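Local coordinates for protein Pre-mRNA-splicing factor SAD1 (Saccharomyces cerevisiae, PDB 4MSX) that promotes assembly of newly made U4 snRNA into the U4/U6 snRNP and is required for pre-mRNA splicing, though its ubiquitin-protease-like domain is catalytically inactive, at residues 450-455 with 466-471. Numbering follows the deposited sequence.
Sequences EKWIEI and ELLFLK
Leu468 reaches from its loop to lay one methyl on the indole of Trp452, while Lys471 is salt-bridged to Glu454 two residues further along strand 451-456. The leucine can be followed outward. CB leaves the backbone toward the strand, CG lies anti to the carbonyl carbon (chi1 -69°), and of the two methyls, CD1 and CD2, only CD1 lies on the indole; the side chain also touches Gln443 and Arg463. CD1 stands 3.4 Å from the centroid of the five-membered ring of Trp452, 17° off its normal, a CH-pi contact with CE2 of Trp452 closest at 3.3 Å. A branched aliphatic tip suits this place because it can put a single methyl over a ring, and the wide, flat indole offers a face to receive it; Tyr445 is a neighbouring ring. Replacing Trp452 by an alanine would probably leave a gap beneath CD1 of Leu468 and let the leucine turn. The polar pair approaches from opposite directions. Glu454 extends with CG anti to its own nitrogen, and NZ of Lys471, at the end of an equally extended chain, reaches OE1 of Glu454 at 2.9 Å on the syn side, tilted 22° out of the carboxylate plane. This carboxylate is buried and well supplied: OE1 also accepts from Gln443, and OE2 forms a salt bridge with Arg463. NZ of Lys471 and NH2 of Arg463 lie close together, and the shared carboxylate probably offsets their like charges. Apolar and ionic contacts together join the loop between strands 459-463 and 472-480 to strand 451-456, which runs antiparallel to both its neighbours in the mixed sheet of the USP-type ubiquitin hydrolase fold.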
loop_
_atom_site.group_PDB
_atom_site.type_symbol
_atom_site.label_atom_id
_atom_site.label_comp_id
_atom_site.label_asym_id
_atom_site.label_seq_id
_atom_site.Cartn_x
_atom_site.Cartn_y
_atom_site.Cartn_z
ATOM N N GLU A 450 -13.761 -14.409 -5.945
ATOM C CA GLU A 450 -13.687 -15.085 -4.645
ATOM C C GLU A 450 -12.356 -15.789 -4.345
ATOM O O GLU A 450 -12.356 -16.906 -3.874
ATOM C CB GLU A 450 -14.862 -16.072 -4.526
ATOM C CG GLU A 450 -16.173 -15.337 -4.775
ATOM C CD GLU A 450 -17.427 -16.208 -4.700
ATOM O OE1 GLU A 450 -17.317 -17.433 -4.449
ATOM O OE2 GLU A 450 -18.530 -15.645 -4.895
ATOM N N LYS A 451 -11.222 -15.135 -4.600
ATOM C CA LYS A 451 -9.942 -15.744 -4.337
ATOM C C LYS A 451 -9.155 -14.886 -3.353
ATOM O O LYS A 451 -9.327 -13.651 -3.321
ATOM C CB LYS A 451 -9.127 -15.873 -5.626
ATOM C CG LYS A 451 -9.843 -16.566 -6.766
ATOM C CD LYS A 451 -9.809 -18.083 -6.616
ATOM C CE LYS A 451 -10.248 -18.769 -7.919
ATOM N NZ LYS A 451 -9.403 -18.384 -9.114
ATOM N N TRP A 452 -8.313 -15.552 -2.568
ATOM C CA TRP A 452 -7.302 -14.875 -1.760
ATOM C C TRP A 452 -6.005 -14.877 -2.529
ATOM O O TRP A 452 -5.529 -15.929 -2.994
ATOM C CB TRP A 452 -7.111 -15.591 -0.409
ATOM C CG TRP A 452 -8.171 -15.208 0.575
ATOM C CD1 TRP A 452 -9.363 -15.877 0.833
ATOM C CD2 TRP A 452 -8.171 -14.053 1.407
ATOM N NE1 TRP A 452 -10.089 -15.186 1.771
ATOM C CE2 TRP A 452 -9.370 -14.078 2.165
ATOM C CE3 TRP A 452 -7.251 -13.002 1.610
ATOM C CZ2 TRP A 452 -9.688 -13.084 3.094
ATOM C CZ3 TRP A 452 -7.560 -12.018 2.540
ATOM C CH2 TRP A 452 -8.768 -12.070 3.281
ATOM N N ILE A 453 -5.373 -13.714 -2.616
ATOM C CA ILE A 453 -4.088 -13.644 -3.293
ATOM C C ILE A 453 -3.068 -13.203 -2.270
ATOM O O ILE A 453 -3.250 -12.152 -1.634
ATOM C CB ILE A 453 -4.117 -12.573 -4.403
ATOM C CG1 ILE A 453 -5.234 -12.841 -5.417
ATOM C CG2 ILE A 453 -2.765 -12.494 -5.090
ATOM C CD1 ILE A 453 -5.114 -14.162 -6.123
ATOM N N GLU A 454 -1.996 -13.977 -2.138
ATOM C CA GLU A 454 -0.922 -13.658 -1.209
ATOM C C GLU A 454 0.227 -12.990 -1.958
ATOM O O GLU A 454 0.789 -13.552 -2.886
ATOM C CB GLU A 454 -0.406 -14.930 -0.541
ATOM C CG GLU A 454 0.845 -14.720 0.316
ATOM C CD GLU A 454 1.295 -16.044 0.991
ATOM O OE1 GLU A 454 0.549 -16.564 1.839
ATOM O OE2 GLU A 454 2.372 -16.559 0.637
ATOM N N ILE A 455 0.604 -11.808 -1.516
ATOM C CA ILE A 455 1.662 -11.053 -2.197
ATOM C C ILE A 455 2.884 -11.078 -1.293
ATOM O O ILE A 455 2.867 -10.520 -0.204
ATOM C CB ILE A 455 1.174 -9.652 -2.489
ATOM C CG1 ILE A 455 -0.093 -9.788 -3.345
ATOM C CG2 ILE A 455 2.285 -8.842 -3.180
ATOM C CD1 ILE A 455 -1.020 -8.620 -3.364
ATOM N N GLU A 466 -9.866 -21.072 4.100
ATOM C CA GLU A 466 -10.049 -21.756 5.397
ATOM C C GLU A 466 -8.715 -22.019 6.061
ATOM O O GLU A 466 -8.687 -22.287 7.254
ATOM C CB GLU A 466 -10.871 -23.070 5.306
ATOM C CG GLU A 466 -10.840 -23.796 3.982
ATOM C CD GLU A 466 -11.869 -23.234 3.011
ATOM O OE1 GLU A 466 -11.462 -22.524 2.046
ATOM O OE2 GLU A 466 -13.083 -23.488 3.237
ATOM N N LEU A 467 -7.606 -21.918 5.319
ATOM C CA LEU A 467 -6.302 -22.186 5.886
ATOM C C LEU A 467 -5.474 -20.920 6.169
ATOM O O LEU A 467 -4.338 -21.014 6.665
ATOM C CB LEU A 467 -5.528 -23.144 4.983
ATOM C CG LEU A 467 -6.304 -24.445 4.674
ATOM C CD1 LEU A 467 -5.484 -25.306 3.733
ATOM C CD2 LEU A 467 -6.671 -25.200 5.972
ATOM N N LEU A 468 -6.038 -19.740 5.894
ATOM C CA LEU A 468 -5.257 -18.485 6.086
ATOM C C LEU A 468 -4.730 -18.380 7.504
ATOM O O LEU A 468 -3.584 -18.007 7.730
ATOM C CB LEU A 468 -6.155 -17.263 5.803
ATOM C CG LEU A 468 -6.572 -17.049 4.355
ATOM C CD1 LEU A 468 -7.379 -15.749 4.217
ATOM C CD2 LEU A 468 -5.342 -17.057 3.450
ATOM N N PHE A 469 -5.533 -18.792 8.482
ATOM C CA PHE A 469 -5.149 -18.583 9.870
ATOM C C PHE A 469 -3.966 -19.411 10.274
ATOM O O PHE A 469 -3.395 -19.171 11.311
ATOM C CB PHE A 469 -6.307 -18.857 10.819
ATOM C CG PHE A 469 -6.553 -20.336 11.031
ATOM C CD1 PHE A 469 -7.397 -21.027 10.175
ATOM C CD2 PHE A 469 -5.896 -21.024 12.070
ATOM C CE1 PHE A 469 -7.632 -22.423 10.364
ATOM C CE2 PHE A 469 -6.128 -22.450 12.269
ATOM C CZ PHE A 469 -6.963 -23.121 11.389
ATOM N N LEU A 470 -3.509 -20.359 9.459
ATOM C CA LEU A 470 -2.314 -21.116 9.898
ATOM C C LEU A 470 -1.025 -20.292 9.972
ATOM O O LEU A 470 -0.106 -20.675 10.672
ATOM C CB LEU A 470 -2.065 -22.300 8.970
ATOM C CG LEU A 470 -3.186 -23.343 9.115
ATOM C CD1 LEU A 470 -2.942 -24.400 8.091
ATOM C CD2 LEU A 470 -3.134 -23.920 10.561
ATOM N N LYS A 471 -0.957 -19.176 9.255
ATOM C CA LYS A 471 0.232 -18.297 9.359
ATOM C C LYS A 471 0.011 -17.269 10.450
ATOM O O LYS A 471 -1.152 -17.032 10.884
ATOM C CB LYS A 471 0.447 -17.580 8.002
ATOM C CG LYS A 471 0.802 -18.569 6.898
ATOM C CD LYS A 471 1.469 -17.894 5.698
ATOM C CE LYS A 471 1.925 -18.926 4.654
ATOM N NZ LYS A 471 2.357 -18.311 3.333
#